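PDB 5JK0: tyrosine recombinase XerH from Helicobacter pylori, which catalyses the cutting and rejoining of recombining DNA molecules at specific sites and takes part in chromosome segregation. Local coordinates for residues 11-16 / 89-94; 83-88 / 115-120; 21-26 / 74-79. All blocks are in the same frame, centred on the assembly; numbering follows the deposited sequence.

Interaction 1 of 3, residues 11-16 / 89-94; sequences DPTENL and KARLIT
Arg91 NH1 is gripped by two acceptors, the carbonyl oxygen of Phe99 and OD1 of Asn100, and this hold fixes the guanidinium whose flat side Pro12 covers. The proline ring crosses the arginine side chain at about a right angle, and its CG comes within 3.7 Å of Arg91 CZ, above one face but shifted toward the rim. Leu92 CD2 sits over the centre of the opposite face, so the planar cation lies between two aliphatic groups while its NH1 is directed to oxygens. Proline suits the first turn of a helix, where no backbone N-H is needed, and it offers a compact apolar surface to the guanidinium. Thr13 OG1 approaches obliquely, 3.4 Å from Arg91 NE. Its chi1 of -62° places OG1 beside the backbone N and facing the arginine. Asp11 OD1 caps the helix through a weak bond of 3.0 Å from Thr13 N, and the same atom is 4.3 Å from Arg91 NH2. It lies well out of the guanidinium plane, so the attraction is one of charge without a directed N-H, and would probably favour the ionised carboxylate. The contact joins the N-capped start of helix 12-30 to the C-terminal part of helix 74-93, within the all-helical N-terminal DNA-binding domain of a tyrosine recombinase.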
loop_
_atom_site.group_PDB
_atom_site.type_symbol
_atom_site.label_atom_id
_atom_site.label_comp_id
_atom_site.label_asym_id
_atom_site.label_seq_id
_atom_site.Cartn_x
_atom_site.Cartn_y
_atom_site.Cartn_z
ATOM N N ASP D 11 7.195 -42.521 -10.907
ATOM C CA ASP D 11 8.173 -41.503 -10.546
ATOM C C ASP D 11 7.523 -40.123 -10.539
ATOM O O ASP D 11 7.138 -39.610 -11.590
ATOM C CB ASP D 11 9.358 -41.532 -11.516
ATOM C CG ASP D 11 10.579 -40.803 -10.978
ATOM O OD1 ASP D 11 10.421 -39.858 -10.176
ATOM O OD2 ASP D 11 11.706 -41.179 -11.363
ATOM N N PRO D 12 7.401 -39.516 -9.347
ATOM C CA PRO D 12 6.799 -38.186 -9.197
ATOM C C PRO D 12 7.589 -37.110 -9.934
ATOM O O PRO D 12 6.999 -36.176 -10.475
ATOM C CB PRO D 12 6.832 -37.952 -7.683
ATOM C CG PRO D 12 7.921 -38.844 -7.186
ATOM C CD PRO D 12 7.869 -40.058 -8.061
ATOM N N THR D 13 8.912 -37.248 -9.953
ATOM C CA THR D 13 9.774 -36.310 -10.661
ATOM C C THR D 13 9.489 -36.345 -12.161
ATOM O O THR D 13 9.442 -35.304 -12.819
ATOM C CB THR D 13 11.266 -36.614 -10.410
ATOM O OG1 THR D 13 11.555 -36.477 -9.014
ATOM C CG2 THR D 13 12.149 -35.659 -11.197
ATOM N N GLU D 14 9.288 -37.545 -12.692
ATOM C CA GLU D 14 8.967 -37.712 -14.104
ATOM C C GLU D 14 7.557 -37.208 -14.399
ATOM O O GLU D 14 7.286 -36.691 -15.484
ATOM C CB GLU D 14 9.105 -39.179 -14.519
ATOM N N ASN D 15 6.665 -37.360 -13.426
ATOM C CA ASN D 15 5.291 -36.891 -13.562
ATOM C C ASN D 15 5.223 -35.366 -13.576
ATOM O O ASN D 15 4.372 -34.778 -14.245
ATOM C CB ASN D 15 4.422 -37.447 -12.432
ATOM C CG ASN D 15 3.214 -38.203 -12.945
ATOM O OD1 ASN D 15 3.017 -39.374 -12.621
ATOM N ND2 ASN D 15 2.396 -37.536 -13.752
ATOM N N LEU D 16 6.123 -34.732 -12.830
ATOM C CA LEU D 16 6.213 -33.278 -12.809
ATOM C C LEU D 16 6.651 -32.753 -14.171
ATOM O O LEU D 16 6.119 -31.758 -14.662
ATOM C CB LEU D 16 7.182 -32.809 -11.721
ATOM C CG LEU D 16 7.401 -31.297 -11.614
ATOM C CD1 LEU D 16 6.094 -30.578 -11.310
ATOM C CD2 LEU D 16 8.451 -30.976 -10.560
ATOM N N LYS D 89 15.802 -33.291 -6.288
ATOM C CA LYS D 89 16.786 -33.536 -5.241
ATOM C C LYS D 89 16.240 -33.226 -3.848
ATOM O O LYS D 89 16.715 -33.776 -2.855
ATOM C CB LYS D 89 18.055 -32.717 -5.498
ATOM C CG LYS D 89 17.832 -31.214 -5.560
ATOM C CD LYS D 89 19.134 -30.477 -5.826
ATOM C CE LYS D 89 18.922 -28.973 -5.878
ATOM N NZ LYS D 89 20.200 -28.242 -6.110
ATOM N N ALA D 90 15.235 -32.357 -3.778
ATOM C CA ALA D 90 14.685 -31.940 -2.493
ATOM C C ALA D 90 13.645 -32.920 -1.959
ATOM O O ALA D 90 13.466 -33.039 -0.747
ATOM C CB ALA D 90 14.079 -30.548 -2.602
ATOM N N ARG D 91 12.962 -33.622 -2.858
ATOM C CA ARG D 91 11.903 -34.543 -2.453
ATOM C C ARG D 91 12.455 -35.731 -1.667
ATOM O O ARG D 91 11.707 -36.436 -0.989
ATOM C CB ARG D 91 11.125 -35.050 -3.671
ATOM C CG ARG D 91 11.810 -36.188 -4.416
ATOM C CD ARG D 91 10.895 -36.799 -5.465
ATOM N NE ARG D 91 11.449 -38.032 -6.020
ATOM C CZ ARG D 91 11.245 -39.240 -5.505
ATOM N NH1 ARG D 91 10.498 -39.381 -4.418
ATOM N NH2 ARG D 91 11.789 -40.307 -6.072
ATOM N N LEU D 92 13.764 -35.945 -1.758
ATOM C CA LEU D 92 14.397 -37.093 -1.123
ATOM C C LEU D 92 15.027 -36.758 0.227
ATOM O O LEU D 92 15.183 -37.637 1.074
ATOM C CB LEU D 92 15.466 -37.682 -2.048
ATOM C CG LEU D 92 14.995 -38.239 -3.393
ATOM C CD1 LEU D 92 16.180 -38.742 -4.204
ATOM C CD2 LEU D 92 13.974 -39.347 -3.186
ATOM N N ILE D 93 15.395 -35.495 0.428
ATOM C CA ILE D 93 16.172 -35.126 1.610
ATOM C C ILE D 93 15.626 -33.932 2.393
ATOM O O ILE D 93 16.320 -33.390 3.252
ATOM C CB ILE D 93 17.636 -34.809 1.232
ATOM C CG1 ILE D 93 17.691 -33.649 0.237
ATOM C CG2 ILE D 93 18.328 -36.042 0.666
ATOM C CD1 ILE D 93 19.096 -33.282 -0.191
ATOM N N THR D 94 14.394 -33.521 2.109
ATOM C CA THR D 94 13.788 -32.420 2.855
ATOM C C THR D 94 13.493 -32.852 4.289
ATOM O O THR D 94 13.796 -32.134 5.243
ATOM C CB THR D 94 12.490 -31.921 2.192
ATOM O OG1 THR D 94 12.790 -31.370 0.904
ATOM C CG2 THR D 94 11.832 -30.848 3.048
#

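Interaction 2 of 3, residues 83-88 / 115-120; sequences FHEYFS and SVYTGG
Tyr117 has the largest share of the buried surface, reaching from the last turn of its helix to bring its ring up to Tyr86 at a slant and its hydroxyl against Glu85. Tyr117 OH donates to Glu85 OE2 over 3.1 Å, and OE2 accepts through its anti lone pair, the one directed away from the other carboxylate oxygen. OE2 lies at the edge of the ring and near its plane, although the carboxylate itself is turned 42° from that plane. Glu85 gets there with an extended chain: CG stands anti to the backbone N (chi1 173°), which carries the acid to the phenol. A long acidic side chain suits this exposed position, since it can span the distance to the hydroxyl while remaining accessible to solvent.

Tyr86, which is buried, supplies the apolar half. Its CB is 3.8 Å from Tyr117 CE1, and its CD1 packs against the same carbon at 3.9 Å. Phe113, one turn before Tyr117, meets both tyrosine rings and also Phe83 edge-to-face, linking them to a buried phenylalanine. Helix 74-93 is thus packed on the end of helix 107-117, with Leu16 and Thr13 of helix 12-30 touching other residues of 83-88 and Phe43 of the second subunit packing on Tyr86.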
loop_
_atom_site.group_PDB
_atom_site.type_symbol
_atom_site.label_atom_id
_atom_site.label_comp_id
_atom_site.label_asym_id
_atom_site.label_seq_id
_atom_site.Cartn_x
_atom_site.Cartn_y
_atom_site.Cartn_z
ATOM N N PHE D 83 12.634 -25.368 -10.928
ATOM C CA PHE D 83 11.833 -26.009 -9.891
ATOM C C PHE D 83 11.878 -27.527 -10.006
ATOM O O PHE D 83 11.887 -28.231 -8.994
ATOM C CB PHE D 83 10.381 -25.531 -9.943
ATOM C CG PHE D 83 9.483 -26.245 -8.974
ATOM C CD1 PHE D 83 9.618 -26.041 -7.611
ATOM C CD2 PHE D 83 8.517 -27.130 -9.423
ATOM C CE1 PHE D 83 8.803 -26.703 -6.712
ATOM C CE2 PHE D 83 7.695 -27.793 -8.530
ATOM C CZ PHE D 83 7.840 -27.579 -7.173
ATOM N N HIS D 84 11.895 -28.028 -11.236
ATOM C CA HIS D 84 12.021 -29.463 -11.457
ATOM C C HIS D 84 13.355 -29.963 -10.918
ATOM O O HIS D 84 13.419 -31.004 -10.263
ATOM C CB HIS D 84 11.893 -29.807 -12.938
ATOM C CG HIS D 84 12.340 -31.197 -13.268
ATOM N ND1 HIS D 84 13.600 -31.476 -13.752
ATOM C CD2 HIS D 84 11.702 -32.386 -13.168
ATOM C CE1 HIS D 84 13.716 -32.779 -13.942
ATOM N NE2 HIS D 84 12.579 -33.353 -13.595
ATOM N N GLU D 85 14.414 -29.212 -11.202
ATOM C CA GLU D 85 15.745 -29.521 -10.691
ATOM C C GLU D 85 15.748 -29.530 -9.166
ATOM O O GLU D 85 16.350 -30.402 -8.540
ATOM C CB GLU D 85 16.766 -28.511 -11.216
ATOM C CG GLU D 85 18.152 -28.645 -10.610
ATOM C CD GLU D 85 19.084 -27.529 -11.041
ATOM O OE1 GLU D 85 19.782 -27.699 -12.062
ATOM O OE2 GLU D 85 19.115 -26.481 -10.362
ATOM N N TYR D 86 15.067 -28.550 -8.581
ATOM C CA TYR D 86 14.916 -28.462 -7.135
ATOM C C TYR D 86 14.175 -29.671 -6.579
ATOM O O TYR D 86 14.658 -30.339 -5.666
ATOM C CB TYR D 86 14.180 -27.171 -6.755
ATOM C CG TYR D 86 13.644 -27.151 -5.338
ATOM C CD1 TYR D 86 14.474 -26.850 -4.264
ATOM C CD2 TYR D 86 12.307 -27.424 -5.077
ATOM C CE1 TYR D 86 13.987 -26.828 -2.968
ATOM C CE2 TYR D 86 11.813 -27.408 -3.785
ATOM C CZ TYR D 86 12.656 -27.109 -2.736
ATOM O OH TYR D 86 12.162 -27.092 -1.452
ATOM N N PHE D 87 13.002 -29.949 -7.141
ATOM C CA PHE D 87 12.130 -31.001 -6.631
ATOM C C PHE D 87 12.765 -32.388 -6.721
ATOM O O PHE D 87 12.535 -33.235 -5.859
ATOM C CB PHE D 87 10.795 -30.992 -7.384
ATOM C CG PHE D 87 9.820 -32.030 -6.902
ATOM C CD1 PHE D 87 9.082 -31.822 -5.747
ATOM C CD2 PHE D 87 9.639 -33.211 -7.603
ATOM C CE1 PHE D 87 8.186 -32.775 -5.298
ATOM C CE2 PHE D 87 8.743 -34.167 -7.160
ATOM C CZ PHE D 87 8.015 -33.948 -6.008
ATOM N N SER D 88 13.562 -32.616 -7.758
ATOM C CA SER D 88 14.169 -33.926 -7.977
ATOM C C SER D 88 15.158 -34.296 -6.873
ATOM O O SER D 88 15.328 -35.472 -6.553
ATOM C CB SER D 88 14.868 -33.971 -9.337
ATOM O OG SER D 88 15.915 -33.019 -9.406
ATOM N N SER D 115 12.927 -18.708 -2.014
ATOM C CA SER D 115 13.945 -18.105 -1.159
ATOM C C SER D 115 15.354 -18.526 -1.570
ATOM O O SER D 115 16.281 -17.717 -1.558
ATOM C CB SER D 115 13.698 -18.474 0.304
ATOM O OG SER D 115 13.826 -19.872 0.502
ATOM N N VAL D 116 15.508 -19.793 -1.935
ATOM C CA VAL D 116 16.812 -20.327 -2.314
ATOM C C VAL D 116 17.240 -19.883 -3.711
ATOM O O VAL D 116 18.350 -19.381 -3.897
ATOM C CB VAL D 116 16.820 -21.869 -2.258
ATOM C CG1 VAL D 116 18.104 -22.422 -2.863
ATOM C CG2 VAL D 116 16.648 -22.353 -0.823
ATOM N N TYR D 117 16.355 -20.057 -4.687
ATOM C CA TYR D 117 16.712 -19.853 -6.089
ATOM C C TYR D 117 16.622 -18.400 -6.562
ATOM O O TYR D 117 16.952 -18.102 -7.710
ATOM C CB TYR D 117 15.832 -20.735 -6.979
ATOM C CG TYR D 117 16.354 -22.145 -7.145
ATOM C CD1 TYR D 117 16.227 -23.080 -6.125
ATOM C CD2 TYR D 117 16.974 -22.540 -8.324
ATOM C CE1 TYR D 117 16.706 -24.371 -6.276
ATOM C CE2 TYR D 117 17.455 -23.826 -8.485
ATOM C CZ TYR D 117 17.318 -24.738 -7.458
ATOM O OH TYR D 117 17.796 -26.021 -7.615
ATOM N N THR D 118 16.186 -17.497 -5.689
ATOM C CA THR D 118 16.121 -16.082 -6.046
ATOM C C THR D 118 17.057 -15.244 -5.183
ATOM O O THR D 118 17.001 -14.015 -5.209
ATOM C CB THR D 118 14.696 -15.518 -5.912
ATOM O OG1 THR D 118 14.275 -15.603 -4.545
ATOM C CG2 THR D 118 13.727 -16.291 -6.796
ATOM N N GLY D 119 17.911 -15.913 -4.418
ATOM C CA GLY D 119 18.871 -15.227 -3.574
ATOM C C GLY D 119 19.880 -14.437 -4.384
ATOM O O GLY D 119 20.635 -15.004 -5.175
ATOM N N GLY D 120 19.886 -13.122 -4.195
ATOM C CA GLY D 120 20.821 -12.257 -4.892
ATOM C C GLY D 120 20.253 -11.666 -6.168
ATOM O O GLY D 120 20.904 -10.858 -6.828
#

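Interaction 3 of 3, residues 21-26 / 74-79; sequences GRFLRY and NTYALP. With nucleotides of chain G.
Phe23 turns the edge of its ring to the face of Tyr76 in an offset edge-to-face pair, with centroids 5.8 Å apart and planes at 71°. CE2 of Phe23 makes the closest approach, 3.8 Å from Tyr76 CD1; with CG anti to the backbone N, the ring projects across the gap between the helices. Tyrosine suits the other side because its ring packs in the interior while its OH extends to the DNA backbone: the OH lies beside OP2 of DT19 of chain G, at a modelled separation too short to be relied on.

One residue further, Leu24 sends CD2 into the angle between Tyr76 CB and Ala77 CA, 4.1 Å from each. Ala77, being small, leaves Leu24 CD2 access to its backbone; the CA atoms of Leu24 and Ala77 are the nearest pair across the segments, 7.0 Å apart. Cys62 of helix 55-68 touches both residues. The two segments run nearly antiparallel, at 167°, within the helical N-terminal SAM-like domain, the DNA-binding part of a tyrosine recombinase. Residues 74-76, near the N-terminal end of the helix, face the major-groove edge of the thymines. There Thr75 OG1 donates to O4 of DT20 of chain G over 2.8 Å. Asn74 ND2 donates almost straight (173°) to O4 of DT21 of chain G, while its OD1 accepts from an adenine N6.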
loop_
_atom_site.group_PDB
_atom_site.type_symbol
_atom_site.label_atom_id
_atom_site.label_comp_id
_atom_site.label_asym_id
_atom_site.label_seq_id
_atom_site.Cartn_x
_atom_site.Cartn_y
_atom_site.Cartn_z
ATOM N N GLY D 21 5.751 -29.889 -19.352
ATOM C CA GLY D 21 5.769 -29.942 -20.801
ATOM C C GLY D 21 4.425 -29.581 -21.408
ATOM O O GLY D 21 4.359 -28.879 -22.416
ATOM N N ARG D 22 3.352 -30.063 -20.788
ATOM C CA ARG D 22 2.000 -29.754 -21.240
ATOM C C ARG D 22 1.689 -28.270 -21.075
ATOM O O ARG D 22 1.080 -27.653 -21.949
ATOM C CB ARG D 22 0.973 -30.589 -20.473
ATOM C CG ARG D 22 0.999 -32.070 -20.804
ATOM C CD ARG D 22 0.221 -32.871 -19.773
ATOM N NE ARG D 22 0.193 -34.297 -20.088
ATOM C CZ ARG D 22 -0.074 -35.250 -19.201
ATOM N NH1 ARG D 22 -0.326 -34.930 -17.938
ATOM N NH2 ARG D 22 -0.079 -36.523 -19.573
ATOM N N PHE D 23 2.110 -27.706 -19.948
ATOM C CA PHE D 23 1.871 -26.297 -19.660
ATOM C C PHE D 23 2.625 -25.387 -20.624
ATOM O O PHE D 23 2.064 -24.425 -21.146
ATOM C CB PHE D 23 2.268 -25.971 -18.218
ATOM C CG PHE D 23 2.184 -24.509 -17.883
ATOM C CD1 PHE D 23 0.955 -23.885 -17.753
ATOM C CD2 PHE D 23 3.333 -23.762 -17.688
ATOM C CE1 PHE D 23 0.872 -22.541 -17.438
ATOM C CE2 PHE D 23 3.258 -22.415 -17.374
ATOM C CZ PHE D 23 2.026 -21.806 -17.248
ATOM N N LEU D 24 3.895 -25.701 -20.862
ATOM C CA LEU D 24 4.731 -24.884 -21.734
ATOM C C LEU D 24 4.253 -24.930 -23.183
ATOM O O LEU D 24 4.405 -23.956 -23.920
ATOM C CB LEU D 24 6.192 -25.331 -21.645
ATOM C CG LEU D 24 6.902 -25.008 -20.328
ATOM C CD1 LEU D 24 8.319 -25.558 -20.325
ATOM C CD2 LEU D 24 6.906 -23.506 -20.082
ATOM N N ARG D 25 3.674 -26.056 -23.591
ATOM C CA ARG D 25 3.126 -26.165 -24.938
ATOM C C ARG D 25 1.872 -25.312 -25.064
ATOM O O ARG D 25 1.629 -24.699 -26.103
ATOM C CB ARG D 25 2.806 -27.618 -25.295
ATOM C CG ARG D 25 2.423 -27.805 -26.760
ATOM C CD ARG D 25 1.906 -29.204 -27.043
ATOM N NE ARG D 25 1.743 -29.439 -28.476
ATOM C CZ ARG D 25 0.665 -29.095 -29.175
ATOM N NH1 ARG D 25 0.607 -29.351 -30.475
ATOM N NH2 ARG D 25 -0.354 -28.495 -28.576
ATOM N N TYR D 26 1.079 -25.280 -23.998
ATOM C CA TYR D 26 -0.129 -24.466 -23.966
ATOM C C TYR D 26 0.206 -22.983 -24.065
ATOM O O TYR D 26 -0.477 -22.230 -24.759
ATOM C CB TYR D 26 -0.930 -24.735 -22.692
ATOM C CG TYR D 26 -1.933 -23.649 -22.375
ATOM C CD1 TYR D 26 -3.083 -23.497 -23.137
ATOM C CD2 TYR D 26 -1.728 -22.776 -21.314
ATOM C CE1 TYR D 26 -4.001 -22.503 -22.855
ATOM C CE2 TYR D 26 -2.642 -21.780 -21.023
ATOM C CZ TYR D 26 -3.776 -21.650 -21.796
ATOM O OH TYR D 26 -4.689 -20.661 -21.511
ATOM N N ASN D 74 9.972 -17.231 -22.624
ATOM C CA ASN D 74 11.158 -17.110 -21.777
ATOM C C ASN D 74 10.820 -16.842 -20.313
ATOM O O ASN D 74 11.592 -17.179 -19.414
ATOM C CB ASN D 74 12.079 -16.004 -22.302
ATOM C CG ASN D 74 11.713 -14.631 -21.766
ATOM O OD1 ASN D 74 12.247 -14.189 -20.748
ATOM N ND2 ASN D 74 10.800 -13.949 -22.451
ATOM N N THR D 75 9.659 -16.237 -20.081
ATOM C CA THR D 75 9.236 -15.872 -18.734
ATOM C C THR D 75 8.838 -17.103 -17.920
ATOM O O THR D 75 8.946 -17.110 -16.692
ATOM C CB THR D 75 8.056 -14.878 -18.778
ATOM O OG1 THR D 75 8.375 -13.796 -19.662
ATOM C CG2 THR D 75 7.760 -14.318 -17.393
ATOM N N TYR D 76 8.396 -18.150 -18.609
ATOM C CA TYR D 76 7.882 -19.340 -17.938
ATOM C C TYR D 76 8.851 -20.521 -17.963
ATOM O O TYR D 76 8.863 -21.337 -17.041
ATOM C CB TYR D 76 6.553 -19.761 -18.568
ATOM C CG TYR D 76 5.426 -18.781 -18.332
ATOM C CD1 TYR D 76 4.631 -18.870 -17.196
ATOM C CD2 TYR D 76 5.158 -17.767 -19.243
ATOM C CE1 TYR D 76 3.601 -17.977 -16.973
ATOM C CE2 TYR D 76 4.128 -16.869 -19.028
ATOM C CZ TYR D 76 3.353 -16.979 -17.891
ATOM O OH TYR D 76 2.327 -16.088 -17.671
ATOM N N ALA D 77 9.659 -20.607 -19.016
ATOM C CA ALA D 77 10.499 -21.779 -19.255
ATOM C C ALA D 77 11.530 -22.025 -18.152
ATOM O O ALA D 77 11.465 -23.033 -17.448
ATOM C CB ALA D 77 11.202 -21.649 -20.599
ATOM N N LEU D 78 12.478 -21.105 -18.012
ATOM C CA LEU D 78 13.585 -21.275 -17.070
ATOM C C LEU D 78 13.160 -21.457 -15.602
ATOM O O LEU D 78 13.669 -22.359 -14.937
ATOM C CB LEU D 78 14.560 -20.095 -17.184
ATOM C CG LEU D 78 15.788 -20.127 -16.269
ATOM C CD1 LEU D 78 17.059 -19.871 -17.062
ATOM C CD2 LEU D 78 15.649 -19.108 -15.147
ATOM N N PRO D 79 12.238 -20.614 -15.086
ATOM C CA PRO D 79 11.893 -20.792 -13.668
ATOM C C PRO D 79 11.288 -22.159 -13.335
ATOM O O PRO D 79 11.522 -22.676 -12.243
ATOM C CB PRO D 79 10.867 -19.682 -13.416
ATOM C CG PRO D 79 11.171 -18.652 -14.438
ATOM C CD PRO D 79 11.576 -19.424 -15.653
ATOM P P DT G 21 5.500 -7.695 -27.903
ATOM O OP1 DT G 21 5.095 -6.820 -29.023
ATOM O OP2 DT G 21 5.785 -9.124 -28.164
ATOM O "O5'" DT G 21 6.780 -7.050 -27.191
ATOM C "C5'" DT G 21 6.716 -5.711 -26.709
ATOM C "C4'" DT G 21 7.898 -5.392 -25.811
ATOM O "O4'" DT G 21 7.917 -6.291 -24.693
ATOM C "C3'" DT G 21 9.266 -5.558 -26.458
ATOM O "O3'" DT G 21 9.703 -4.317 -27.004
ATOM C "C2'" DT G 21 10.175 -6.009 -25.300
ATOM C "C1'" DT G 21 9.206 -6.256 -24.139
ATOM N N1 DT G 21 9.464 -7.533 -23.418
ATOM C C2 DT G 21 10.237 -7.515 -22.283
ATOM O O2 DT G 21 10.720 -6.496 -21.822
ATOM N N3 DT G 21 10.425 -8.737 -21.697
ATOM C C4 DT G 21 9.929 -9.954 -22.127
ATOM O O4 DT G 21 10.153 -11.002 -21.529
ATOM C C5 DT G 21 9.128 -9.905 -23.328
ATOM C C7 DT G 21 8.536 -11.161 -23.891
ATOM C C6 DT G 21 8.938 -8.711 -23.910
ATOM P P DT G 20 0.550 -11.483 -25.107
ATOM O OP1 DT G 20 -0.426 -11.083 -26.145
ATOM O OP2 DT G 20 1.065 -12.869 -25.073
ATOM O "O5'" DT G 20 1.806 -10.494 -25.170
ATOM C "C5'" DT G 20 1.599 -9.087 -25.166
ATOM C "C4'" DT G 20 2.911 -8.344 -24.983
ATOM O "O4'" DT G 20 3.442 -8.609 -23.666
ATOM C "C3'" DT G 20 4.021 -8.720 -25.974
ATOM O "O3'" DT G 20 4.352 -7.593 -26.782
ATOM C "C2'" DT G 20 5.200 -9.155 -25.085
ATOM C "C1'" DT G 20 4.840 -8.557 -23.734
ATOM N N1 DT G 20 5.401 -9.312 -22.576
ATOM C C2 DT G 20 6.288 -8.685 -21.733
ATOM O O2 DT G 20 6.647 -7.530 -21.879
ATOM N N3 DT G 20 6.745 -9.462 -20.700
ATOM C C4 DT G 20 6.411 -10.778 -20.436
ATOM O O4 DT G 20 6.876 -11.394 -19.481
ATOM C C5 DT G 20 5.476 -11.377 -21.359
ATOM C C7 DT G 20 5.039 -12.800 -21.174
ATOM C C6 DT G 20 5.021 -10.624 -22.373
ATOM P P DT G 19 -0.640 -14.770 -19.195
ATOM O OP1 DT G 19 -2.024 -15.229 -18.949
ATOM O OP2 DT G 19 0.471 -15.749 -19.217
ATOM O "O5'" DT G 19 -0.592 -13.965 -20.576
ATOM C "C5'" DT G 19 -1.522 -12.907 -20.811
ATOM C "C4'" DT G 19 -0.837 -11.697 -21.431
ATOM O "O4'" DT G 19 -0.081 -10.987 -20.416
ATOM C "C3'" DT G 19 0.148 -12.007 -22.564
ATOM O "O3'" DT G 19 -0.118 -11.168 -23.679
ATOM C "C2'" DT G 19 1.514 -11.704 -21.946
ATOM C "C1'" DT G 19 1.162 -10.612 -20.951
ATOM N N1 DT G 19 2.139 -10.481 -19.834
ATOM C C2 DT G 19 2.765 -9.273 -19.624
ATOM O O2 DT G 19 2.563 -8.288 -20.312
ATOM N N3 DT G 19 3.642 -9.258 -18.573
ATOM C C4 DT G 19 3.951 -10.308 -17.727
ATOM O O4 DT G 19 4.755 -10.195 -16.808
ATOM C C5 DT G 19 3.260 -11.546 -18.001
ATOM C C7 DT G 19 3.513 -12.754 -17.150
ATOM C C6 DT G 19 2.397 -11.572 -19.029
#

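How the interactions relate
All three contacts draw on helix 74-93. Interactions 1 and 3 also share helix 12-30, joining it near its start and farther along, while interaction 2 brings in helix 107-117. Interaction 3 is wholly buried and apolar between the helices, with the polar ends of Asn74, Thr75 and Tyr76 turned to the DNA. Interactions 1 and 2 are only partly buried, and their chemistry is mixed: a charged guanidinium sandwiched by aliphatic groups in one, a phenol-carboxylate bond beside aromatic packing in the other. These two touch directly, Thr13 lying on His84 and Ser88, and both border the second subunit. Interactions 1 and 3 do not touch, their centres being about 19 Å apart.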